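Sniffer CG10964-PA (Drosophila melanogaster, PDB 1SNY) probably reduces carbonyl compounds with NADPH, as a Rossmann-fold member of the short-chain dehydrogenase/reductase family. Local coordinates at residues A[48-53]-A[73-78]; A[93-98]-A[146-151]; A[195-200]-A[214-219]. One frame throughout, in Å; residues are numbered along the deposited sequence.

Contact 1: A[48-53]-A[73-78]; sequences PQHLFT and NIHILE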
loop_
_atom_site.group_PDB
_atom_site.type_symbol
_atom_site.label_atom_id
_atom_site.label_comp_id
_atom_site.label_asym_id
_atom_site.label_seq_id
_atom_site.Cartn_x
_atom_site.Cartn_y
_atom_site.Cartn_z
ATOM N N PRO A 48 20.167 -19.905 -16.731
ATOM C CA PRO A 48 18.907 -20.657 -16.724
ATOM C C PRO A 48 18.647 -21.354 -18.058
ATOM O O PRO A 48 19.046 -20.854 -19.110
ATOM C CB PRO A 48 17.864 -19.577 -16.430
ATOM C CG PRO A 48 18.632 -18.582 -15.603
ATOM C CD PRO A 48 19.945 -18.501 -16.342
ATOM N N GLN A 49 17.979 -22.503 -18.009
ATOM C CA GLN A 49 17.648 -23.244 -19.221
ATOM C C GLN A 49 16.504 -22.534 -19.927
ATOM O O GLN A 49 16.432 -22.508 -21.156
ATOM C CB GLN A 49 17.225 -24.683 -18.891
ATOM C CG GLN A 49 16.746 -25.470 -20.109
ATOM C CD GLN A 49 16.520 -26.948 -19.822
ATOM O OE1 GLN A 49 16.252 -27.732 -20.736
ATOM N NE2 GLN A 49 16.630 -27.336 -18.553
ATOM N N HIS A 50 15.605 -21.956 -19.138
ATOM C CA HIS A 50 14.467 -21.241 -19.687
ATOM C C HIS A 50 14.370 -19.876 -19.022
ATOM O O HIS A 50 14.108 -19.768 -17.818
ATOM C CB HIS A 50 13.179 -22.032 -19.457
ATOM C CG HIS A 50 13.184 -23.390 -20.087
ATOM N ND1 HIS A 50 13.323 -23.578 -21.447
ATOM C CD2 HIS A 50 13.056 -24.624 -19.546
ATOM C CE1 HIS A 50 13.277 -24.872 -21.714
ATOM N NE2 HIS A 50 13.115 -25.529 -20.579
ATOM N N LEU A 51 14.602 -18.838 -19.815
ATOM C CA LEU A 51 14.548 -17.471 -19.326
ATOM C C LEU A 51 13.382 -16.777 -20.021
ATOM O O LEU A 51 13.535 -16.284 -21.136
ATOM C CB LEU A 51 15.860 -16.754 -19.657
ATOM C CG LEU A 51 16.333 -15.577 -18.799
ATOM C CD1 LEU A 51 17.678 -15.099 -19.321
ATOM C CD2 LEU A 51 15.319 -14.444 -18.821
ATOM N N PHE A 52 12.216 -16.761 -19.376
ATOM C CA PHE A 52 11.043 -16.101 -19.953
ATOM C C PHE A 52 11.088 -14.610 -19.661
ATOM O O PHE A 52 11.309 -14.187 -18.518
ATOM C CB PHE A 52 9.740 -16.688 -19.401
ATOM C CG PHE A 52 9.581 -18.153 -19.666
ATOM C CD1 PHE A 52 10.200 -19.088 -18.846
ATOM C CD2 PHE A 52 8.838 -18.600 -20.758
ATOM C CE1 PHE A 52 10.082 -20.448 -19.106
ATOM C CE2 PHE A 52 8.716 -19.961 -21.026
ATOM C CZ PHE A 52 9.339 -20.884 -20.200
ATOM N N THR A 53 10.873 -13.818 -20.704
ATOM C CA THR A 53 10.914 -12.370 -20.590
ATOM C C THR A 53 9.689 -11.752 -21.235
ATOM O O THR A 53 9.344 -12.084 -22.370
ATOM C CB THR A 53 12.149 -11.800 -21.301
ATOM O OG1 THR A 53 12.079 -12.122 -22.695
ATOM C CG2 THR A 53 13.414 -12.392 -20.728
ATOM N N ASN A 73 17.929 -19.859 -24.989
ATOM C CA ASN A 73 17.354 -20.130 -23.676
ATOM C C ASN A 73 16.406 -18.988 -23.309
ATOM O O ASN A 73 15.619 -19.089 -22.368
ATOM C CB ASN A 73 18.454 -20.298 -22.617
ATOM C CG ASN A 73 19.365 -19.092 -22.511
ATOM O OD1 ASN A 73 19.776 -18.516 -23.517
ATOM N ND2 ASN A 73 19.709 -18.719 -21.284
ATOM N N ILE A 74 16.480 -17.906 -24.075
ATOM C CA ILE A 74 15.616 -16.753 -23.858
ATOM C C ILE A 74 14.286 -16.984 -24.571
ATOM O O ILE A 74 14.256 -17.422 -25.719
ATOM C CB ILE A 74 16.260 -15.453 -24.411
ATOM C CG1 ILE A 74 17.519 -15.108 -23.607
ATOM C CG2 ILE A 74 15.257 -14.308 -24.357
ATOM C CD1 ILE A 74 18.220 -13.831 -24.064
ATOM N N HIS A 75 13.188 -16.703 -23.876
ATOM C CA HIS A 75 11.847 -16.857 -24.439
ATOM C C HIS A 75 11.123 -15.525 -24.271
ATOM O O HIS A 75 10.929 -15.057 -23.148
ATOM C CB HIS A 75 11.068 -17.943 -23.691
ATOM C CG HIS A 75 11.681 -19.306 -23.782
ATOM N ND1 HIS A 75 11.487 -20.141 -24.860
ATOM C CD2 HIS A 75 12.487 -19.979 -22.926
ATOM C CE1 HIS A 75 12.145 -21.271 -24.665
ATOM N NE2 HIS A 75 12.761 -21.197 -23.499
ATOM N N ILE A 76 10.723 -14.913 -25.380
ATOM C CA ILE A 76 10.023 -13.641 -25.310
ATOM C C ILE A 76 8.512 -13.833 -25.356
ATOM O O ILE A 76 7.979 -14.444 -26.280
ATOM C CB ILE A 76 10.443 -12.706 -26.458
ATOM C CG1 ILE A 76 11.959 -12.496 -26.420
ATOM C CG2 ILE A 76 9.715 -11.369 -26.331
ATOM C CD1 ILE A 76 12.483 -11.558 -27.495
ATOM N N LEU A 77 7.830 -13.314 -24.342
ATOM C CA LEU A 77 6.378 -13.406 -24.254
ATOM C C LEU A 77 5.849 -11.977 -24.303
ATOM O O LEU A 77 6.295 -11.123 -23.533
ATOM C CB LEU A 77 5.967 -14.069 -22.935
ATOM C CG LEU A 77 6.590 -15.440 -22.635
ATOM C CD1 LEU A 77 6.258 -15.870 -21.208
ATOM C CD2 LEU A 77 6.078 -16.458 -23.629
ATOM N N GLU A 78 4.909 -11.710 -25.205
ATOM C CA GLU A 78 4.360 -10.364 -25.327
ATOM C C GLU A 78 3.031 -10.239 -24.598
ATOM O O GLU A 78 2.108 -11.025 -24.819
ATOM C CB GLU A 78 4.197 -9.983 -26.801
ATOM C CG GLU A 78 3.760 -8.538 -27.006
ATOM C CD GLU A 78 3.790 -8.115 -28.462
ATOM O OE1 GLU A 78 4.899 -7.876 -28.994
ATOM O OE2 GLU A 78 2.704 -8.030 -29.072
#

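Contact 2: A[93-98]-A[146-151]; sequences DIEGVT and LPLLKK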
loop_
_atom_site.group_PDB
_atom_site.type_symbol
_atom_site.label_atom_id
_atom_site.label_comp_id
_atom_site.label_asym_id
_atom_site.label_seq_id
_atom_site.Cartn_x
_atom_site.Cartn_y
_atom_site.Cartn_z
ATOM N N ASP A 93 1.625 -21.031 -21.862
ATOM C CA ASP A 93 2.844 -21.074 -22.657
ATOM C C ASP A 93 4.040 -21.526 -21.825
ATOM O O ASP A 93 4.888 -22.281 -22.298
ATOM C CB ASP A 93 3.130 -19.702 -23.274
ATOM C CG ASP A 93 1.990 -19.204 -24.146
ATOM O OD1 ASP A 93 1.287 -20.045 -24.743
ATOM O OD2 ASP A 93 1.803 -17.972 -24.243
ATOM N N ILE A 94 4.110 -21.063 -20.584
ATOM C CA ILE A 94 5.213 -21.446 -19.719
ATOM C C ILE A 94 5.162 -22.939 -19.419
ATOM O O ILE A 94 6.136 -23.657 -19.642
ATOM C CB ILE A 94 5.184 -20.660 -18.386
ATOM C CG1 ILE A 94 5.427 -19.174 -18.661
ATOM C CG2 ILE A 94 6.246 -21.202 -17.431
ATOM C CD1 ILE A 94 5.344 -18.288 -17.425
ATOM N N GLU A 95 4.019 -23.404 -18.926
ATOM C CA GLU A 95 3.856 -24.810 -18.579
ATOM C C GLU A 95 4.189 -25.735 -19.750
ATOM O O GLU A 95 4.777 -26.799 -19.560
ATOM C CB GLU A 95 2.427 -25.070 -18.095
ATOM C CG GLU A 95 2.230 -26.442 -17.465
ATOM C CD GLU A 95 0.867 -26.597 -16.818
ATOM O OE1 GLU A 95 -0.154 -26.479 -17.533
ATOM O OE2 GLU A 95 0.815 -26.836 -15.593
ATOM N N GLY A 96 3.819 -25.324 -20.958
ATOM C CA GLY A 96 4.099 -26.142 -22.122
ATOM C C GLY A 96 5.587 -26.371 -22.300
ATOM O O GLY A 96 6.017 -27.444 -22.734
ATOM N N VAL A 97 6.380 -25.365 -21.949
ATOM C CA VAL A 97 7.824 -25.452 -22.085
ATOM C C VAL A 97 8.504 -26.142 -20.906
ATOM O O VAL A 97 9.327 -27.039 -21.099
ATOM C CB VAL A 97 8.442 -24.044 -22.268
ATOM C CG1 VAL A 97 9.953 -24.141 -22.379
ATOM C CG2 VAL A 97 7.863 -23.383 -23.509
ATOM N N THR A 98 8.158 -25.734 -19.688
ATOM C CA THR A 98 8.767 -26.309 -18.490
ATOM C C THR A 98 8.177 -27.653 -18.081
ATOM O O THR A 98 8.897 -28.539 -17.620
ATOM C CB THR A 98 8.646 -25.351 -17.294
ATOM O OG1 THR A 98 7.263 -25.150 -16.982
ATOM C CG2 THR A 98 9.288 -24.011 -17.622
ATOM N N LEU A 146 1.296 -19.525 -9.327
ATOM C CA LEU A 146 1.340 -20.435 -8.182
ATOM C C LEU A 146 1.438 -21.923 -8.543
ATOM O O LEU A 146 2.266 -22.646 -7.990
ATOM C CB LEU A 146 0.143 -20.186 -7.257
ATOM C CG LEU A 146 0.478 -20.309 -5.761
ATOM C CD1 LEU A 146 1.688 -19.432 -5.423
ATOM C CD2 LEU A 146 -0.713 -19.879 -4.924
ATOM N N PRO A 147 0.598 -22.402 -9.478
ATOM C CA PRO A 147 0.683 -23.823 -9.834
ATOM C C PRO A 147 2.084 -24.208 -10.311
ATOM O O PRO A 147 2.631 -25.239 -9.899
ATOM C CB PRO A 147 -0.376 -23.964 -10.930
ATOM C CG PRO A 147 -1.421 -22.970 -10.495
ATOM C CD PRO A 147 -0.576 -21.771 -10.109
ATOM N N LEU A 148 2.661 -23.374 -11.170
ATOM C CA LEU A 148 4.000 -23.612 -11.701
ATOM C C LEU A 148 5.069 -23.542 -10.607
ATOM O O LEU A 148 6.011 -24.336 -10.596
ATOM C CB LEU A 148 4.328 -22.583 -12.782
ATOM C CG LEU A 148 3.678 -22.825 -14.153
ATOM C CD1 LEU A 148 3.822 -21.607 -15.029
ATOM C CD2 LEU A 148 4.328 -24.029 -14.805
ATOM N N LEU A 149 4.927 -22.580 -9.703
ATOM C CA LEU A 149 5.891 -22.407 -8.617
ATOM C C LEU A 149 5.855 -23.585 -7.648
ATOM O O LEU A 149 6.887 -23.998 -7.115
ATOM C CB LEU A 149 5.618 -21.088 -7.872
ATOM C CG LEU A 149 5.947 -19.783 -8.614
ATOM C CD1 LEU A 149 5.319 -18.612 -7.881
ATOM C CD2 LEU A 149 7.475 -19.604 -8.726
ATOM N N LYS A 150 4.667 -24.130 -7.418
ATOM C CA LYS A 150 4.528 -25.257 -6.512
ATOM C C LYS A 150 5.095 -26.525 -7.133
ATOM O O LYS A 150 5.657 -27.366 -6.428
ATOM C CB LYS A 150 3.059 -25.467 -6.135
ATOM C CG LYS A 150 2.510 -24.372 -5.250
ATOM C CD LYS A 150 1.030 -24.573 -4.968
ATOM C CE LYS A 150 0.487 -23.478 -4.055
ATOM N NZ LYS A 150 -0.993 -23.576 -3.913
ATOM N N LYS A 151 4.941 -26.673 -8.447
ATOM C CA LYS A 151 5.478 -27.854 -9.115
ATOM C C LYS A 151 6.997 -27.820 -9.012
ATOM O O LYS A 151 7.635 -28.843 -8.748
ATOM C CB LYS A 151 5.060 -27.884 -10.587
ATOM C CG LYS A 151 3.586 -28.165 -10.795
ATOM C CD LYS A 151 3.234 -28.236 -12.270
ATOM C CE LYS A 151 1.753 -28.515 -12.457
ATOM N NZ LYS A 151 1.385 -28.556 -13.897
#

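Contact 3: A[195-200]-A[214-219]; sequences ALNAAT and CVSLHP. With NAP (NADP nicotinamide-adenine-dinucleotide phosphate), chain B.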
loop_
_atom_site.group_PDB
_atom_site.type_symbol
_atom_site.label_atom_id
_atom_site.label_comp_id
_atom_site.label_asym_id
_atom_site.label_seq_id
_atom_site.Cartn_x
_atom_site.Cartn_y
_atom_site.Cartn_z
ATOM N N ALA A 195 2.705 -1.100 -0.328
ATOM C CA ALA A 195 1.647 -2.088 -0.476
ATOM C C ALA A 195 2.229 -3.397 -1.017
ATOM O O ALA A 195 1.823 -4.478 -0.599
ATOM C CB ALA A 195 0.548 -1.560 -1.432
ATOM N N LEU A 196 3.161 -3.298 -1.965
ATOM C CA LEU A 196 3.803 -4.483 -2.536
ATOM C C LEU A 196 4.524 -5.222 -1.412
ATOM O O LEU A 196 4.482 -6.439 -1.336
ATOM C CB LEU A 196 4.815 -4.081 -3.609
ATOM C CG LEU A 196 5.594 -5.206 -4.296
ATOM C CD1 LEU A 196 4.627 -6.128 -5.036
ATOM C CD2 LEU A 196 6.628 -4.604 -5.238
ATOM N N ASN A 197 5.179 -4.470 -0.533
ATOM C CA ASN A 197 5.886 -5.093 0.588
ATOM C C ASN A 197 4.945 -5.893 1.485
ATOM O O ASN A 197 5.277 -7.006 1.897
ATOM C CB ASN A 197 6.614 -4.038 1.419
ATOM C CG ASN A 197 7.873 -3.528 0.738
ATOM O OD1 ASN A 197 8.340 -4.107 -0.248
ATOM N ND2 ASN A 197 8.433 -2.443 1.265
ATOM N N ALA A 198 3.785 -5.329 1.805
ATOM C CA ALA A 198 2.812 -6.024 2.641
ATOM C C ALA A 198 2.368 -7.311 1.930
ATOM O O ALA A 198 2.101 -8.332 2.564
ATOM C CB ALA A 198 1.603 -5.101 2.931
ATOM N N ALA A 199 2.278 -7.263 0.606
ATOM C CA ALA A 199 1.900 -8.448 -0.159
ATOM C C ALA A 199 3.028 -9.484 -0.072
ATOM O O ALA A 199 2.799 -10.687 0.048
ATOM C CB ALA A 199 1.647 -8.061 -1.622
ATOM N N THR A 200 4.260 -9.004 -0.138
ATOM C CA THR A 200 5.409 -9.896 -0.038
ATOM C C THR A 200 5.374 -10.663 1.287
ATOM O O THR A 200 5.615 -11.874 1.322
ATOM C CB THR A 200 6.723 -9.106 -0.120
ATOM O OG1 THR A 200 6.916 -8.630 -1.459
ATOM C CG2 THR A 200 7.900 -9.987 0.296
ATOM N N CYS A 214 9.508 -15.750 -0.781
ATOM C CA CYS A 214 9.047 -14.476 -1.320
ATOM C C CYS A 214 9.771 -13.355 -0.610
ATOM O O CYS A 214 9.801 -13.297 0.626
ATOM C CB CYS A 214 7.536 -14.286 -1.163
ATOM S SG CYS A 214 6.959 -12.779 -2.022
ATOM N N VAL A 215 10.376 -12.470 -1.388
ATOM C CA VAL A 215 11.104 -11.362 -0.808
ATOM C C VAL A 215 10.938 -10.119 -1.650
ATOM O O VAL A 215 10.746 -10.202 -2.867
ATOM C CB VAL A 215 12.631 -11.654 -0.728
ATOM C CG1 VAL A 215 12.890 -12.973 0.004
ATOM C CG2 VAL A 215 13.217 -11.696 -2.129
ATOM N N SER A 216 10.990 -8.966 -0.993
ATOM C CA SER A 216 10.935 -7.696 -1.692
ATOM C C SER A 216 12.391 -7.277 -1.781
ATOM O O SER A 216 13.153 -7.450 -0.824
ATOM C CB SER A 216 10.166 -6.646 -0.893
ATOM O OG SER A 216 8.771 -6.860 -0.984
ATOM N N LEU A 217 12.787 -6.725 -2.915
ATOM C CA LEU A 217 14.169 -6.321 -3.065
ATOM C C LEU A 217 14.303 -4.941 -3.688
ATOM O O LEU A 217 13.670 -4.624 -4.693
ATOM C CB LEU A 217 14.928 -7.375 -3.896
ATOM C CG LEU A 217 16.440 -7.203 -4.095
ATOM C CD1 LEU A 217 17.097 -8.573 -4.200
ATOM C CD2 LEU A 217 16.725 -6.372 -5.335
ATOM N N HIS A 218 15.120 -4.113 -3.050
ATOM C CA HIS A 218 15.406 -2.770 -3.527
ATOM C C HIS A 218 16.704 -2.927 -4.305
ATOM O O HIS A 218 17.703 -3.392 -3.760
ATOM C CB HIS A 218 15.606 -1.818 -2.344
ATOM C CG HIS A 218 16.172 -0.487 -2.728
ATOM N ND1 HIS A 218 15.547 0.362 -3.615
ATOM C CD2 HIS A 218 17.314 0.139 -2.351
ATOM C CE1 HIS A 218 16.277 1.453 -3.767
ATOM N NE2 HIS A 218 17.355 1.343 -3.012
ATOM N N PRO A 219 16.701 -2.557 -5.592
ATOM C CA PRO A 219 17.879 -2.666 -6.452
ATOM C C PRO A 219 18.885 -1.544 -6.241
ATOM O O PRO A 219 19.871 -1.444 -6.971
ATOM C CB PRO A 219 17.270 -2.629 -7.847
ATOM C CG PRO A 219 16.167 -1.616 -7.663
ATOM C CD PRO A 219 15.544 -2.045 -6.354
HETATM P PA NAP B . 12.022 1.558 -16.259
HETATM O O1A NAP B . 11.026 2.544 -16.409
HETATM O O2A NAP B . 13.384 1.575 -16.921
HETATM O O5B NAP B . 11.417 0.125 -16.631
HETATM C C5B NAP B . 10.078 -0.221 -16.192
HETATM C C4B NAP B . 9.838 -1.550 -16.975
HETATM O O4B NAP B . 8.467 -2.026 -16.587
HETATM C C3B NAP B . 9.743 -1.402 -18.526
HETATM O O3B NAP B . 10.303 -2.597 -19.091
HETATM C C2B NAP B . 8.256 -1.242 -18.759
HETATM O O2B NAP B . 7.782 -1.520 -20.070
HETATM C C1B NAP B . 7.654 -2.214 -17.719
HETATM N N9A NAP B . 6.253 -1.884 -17.517
HETATM C C8A NAP B . 5.625 -0.767 -17.002
HETATM N N7A NAP B . 4.299 -0.846 -16.998
HETATM C C5A NAP B . 4.054 -2.096 -17.546
HETATM C C6A NAP B . 2.835 -2.748 -17.806
HETATM N N6A NAP B . 1.585 -2.276 -17.569
HETATM N N1A NAP B . 2.909 -4.033 -18.375
HETATM C C2A NAP B . 4.147 -4.630 -18.668
HETATM N N3A NAP B . 5.362 -4.006 -18.426
HETATM C C4A NAP B . 5.263 -2.741 -17.864
HETATM O O3 NAP B . 12.338 1.384 -14.722
HETATM P PN NAP B . 13.364 0.494 -13.922
HETATM O O1N NAP B . 14.320 1.344 -13.194
HETATM O O2N NAP B . 13.936 -0.471 -14.900
HETATM O O5D NAP B . 12.428 -0.198 -12.847
HETATM C C5D NAP B . 12.511 -1.647 -12.624
HETATM C C4D NAP B . 11.865 -1.954 -11.284
HETATM O O4D NAP B . 12.738 -1.519 -10.210
HETATM C C3D NAP B . 10.499 -1.248 -11.007
HETATM O O3D NAP B . 9.577 -2.153 -10.353
HETATM C C2D NAP B . 10.906 -0.061 -10.147
HETATM O O2D NAP B . 9.850 0.465 -9.375
HETATM C C1D NAP B . 11.988 -0.635 -9.313
HETATM N N1N NAP B . 13.019 0.294 -8.800
HETATM C C2N NAP B . 13.901 1.080 -9.609
HETATM C C3N NAP B . 14.821 1.909 -8.947
HETATM C C7N NAP B . 15.791 2.772 -9.765
HETATM O O7N NAP B . 16.563 3.466 -9.131
HETATM N N7N NAP B . 15.779 2.753 -11.071
HETATM C C4N NAP B . 14.882 1.971 -7.482
HETATM C C5N NAP B . 13.984 1.169 -6.736
HETATM C C6N NAP B . 13.043 0.323 -7.380
HETATM P P2B NAP B . 7.646 -0.375 -21.238
HETATM O O1X NAP B . 9.058 -0.187 -21.800
HETATM O O2X NAP B . 6.706 -1.045 -22.184
HETATM O O3X NAP B . 7.130 0.894 -20.575
#

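Contact 1: A[48-53]-A[73-78]
Phe52 and His75, side by side on neighbouring parallel strands, form an offset stack, with ring centroids 4.9 Å apart and planes inclined by 22°. The register puts both side chains on one face of the sheet, and matching first torsions, CG anti to the carbonyl carbon (chi1 -59° and -62°), give the rings like orientations there. His75 CD2 sits over one face of the phenyl ring, displaced toward the rim. Leu77 CD1 adds an oblique methyl contact, 3.8 Å from Phe52 CD2. Two residues before Phe52, on the same face, the rims of His50 and His75 meet without stacking, and His50 ND1 lies 3.2 Å from His75 NE2 in a hydrogen bond that either could donate. Gln49 CG lies over the His50 ring, and Val97 of helix 87-98 touches both His50 and Phe52.

Leu51, Thr53, Ile74 and Ile76 point to the other face, where branched and aliphatic residues suit packing against helices 32-42 and 62-70. Helix 62-70 is the connection of the beta-alpha-beta crossover that makes these strands parallel. Backbone bonds run from Leu51 N to Asn73 O, His75 N to Leu51 O and Leu77 N to Thr53 O. His75 O takes two donors, both from Thr53: the backbone N at 2.7 Å and, from above the carbonyl plane, OG1 at 3.2 Å. The same hydroxyl rests 3.7 Å from Ile76 CG1. Where the strands begin, Asn73 ND2 reaches Pro48 O at 3.1 Å with the acceptor close to the amide plane, a side-chain bond added just before the first rung of the ladder.

A hydrogen bond between two imidazole nitrogens needs one proton between them, so protonation of both rings would probably be disfavoured.

Contact 2: A[93-98]-A[146-151]
Glu95 OE2 and Lys151 NZ form a salt bridge across the two helices, modelled at 2.5 Å, a length too short to be taken at face value. Lys151 is extended beyond CG, and Glu95 has CG anti to its backbone N (chi1 -169°), which carries its carboxylate toward the other helix; the two side chains cross at about a right angle on the outer side of the contact. A second, local bond runs within helix 87-98: Thr98 OG1 donates to Ile94 O at 3.3 Å from above the carbonyl plane, the same oxygen that accepts Thr98 N.

Helices 87-98 and 124-155 lie side by side on one face of the Rossmann sheet, the axes of the two short segments 10.8 Å apart and 22° from parallel. At that spacing a leucine is long enough to reach across, and Leu148 does so with both methyls. Its CD1 presses on Ile94 CG2 at 3.4 Å, tighter than ordinary van der Waals contact. CD2 turns instead toward Glu95 CB, 3.9 Å away, and Thr98 OG1, 3.8 Å away. Farther in, Ile94 and Thr98 lean on Phe52 of strand 50-55, while the backbone of Leu148 bonds to that of Leu103.

Contact 3: A[195-200]-A[214-219]
Ser216 OG is gripped by two side chains of the facing helix: it donates to Asn197 OD1 at 2.9 Å and lies 2.6 Å from Thr200 OG1. The approach to the amide oxygen is tilted 29° from the carbonyl plane. That oxygen also bonds Ser172 OG, and Thr200 OG1 bonds Asn170 ND2, so the buried hydroxyls join a small polar network reaching strand 167-171.

Asn197 has CG anti to its carbonyl carbon (chi1 -75°), which brings OD1 against the strand although the side chain leaves the helix pointing past the strand rather than at it. A leucine here would probably leave the hydroxyls of Ser216 and Ser172 without their shared acceptor inside the core.

The helix runs nearly antiparallel to the strand, at 157° and 7.9 Å between the axes of the two short segments, as expected where helix 187-207 links strands 167-171 and 213-217 in a beta-alpha-beta crossover. Such close spacing suits short side chains: Thr200 CG2 rests 3.6 Å from Val215 C. On the outer side, Ala195 and Ala198 allow Thr191 and Ser194 of the second subunit to pack closely. The same helix carries Tyr189 and Lys193, which bind NADP and match the Tyr-x-x-x-Lys motif of the family.

Beyond the strand, the chain turns into the cofactor pocket. His218 ND1 lies 3.6 Å from C5N of the nicotinamide, which sits at the edge of the imidazole, and Pro219 CD approaches that same carbon equally closely, at 3.6 Å.

Contacts 1 and 3 reach the same parallel sheet from opposite sides of the chain's centre, their own centres about 23 Å apart. Contact 1 joins an outermost strand to its neighbour and is only partly buried, so aromatic and polar groups mix there. Contact 3 lies wholly in the core, where hydroxyls and an amide bond one another and the neighbouring strand region, beside the cofactor pocket and the subunit interface. Contact 2 is also buried, but joins two helices; its inner side is aliphatic and its charged pair lies on the more exposed edge. It touches contact 1 directly, helix 87-98 packing on the aromatic face of strand 50-55, whereas contacts 2 and 3 do not meet.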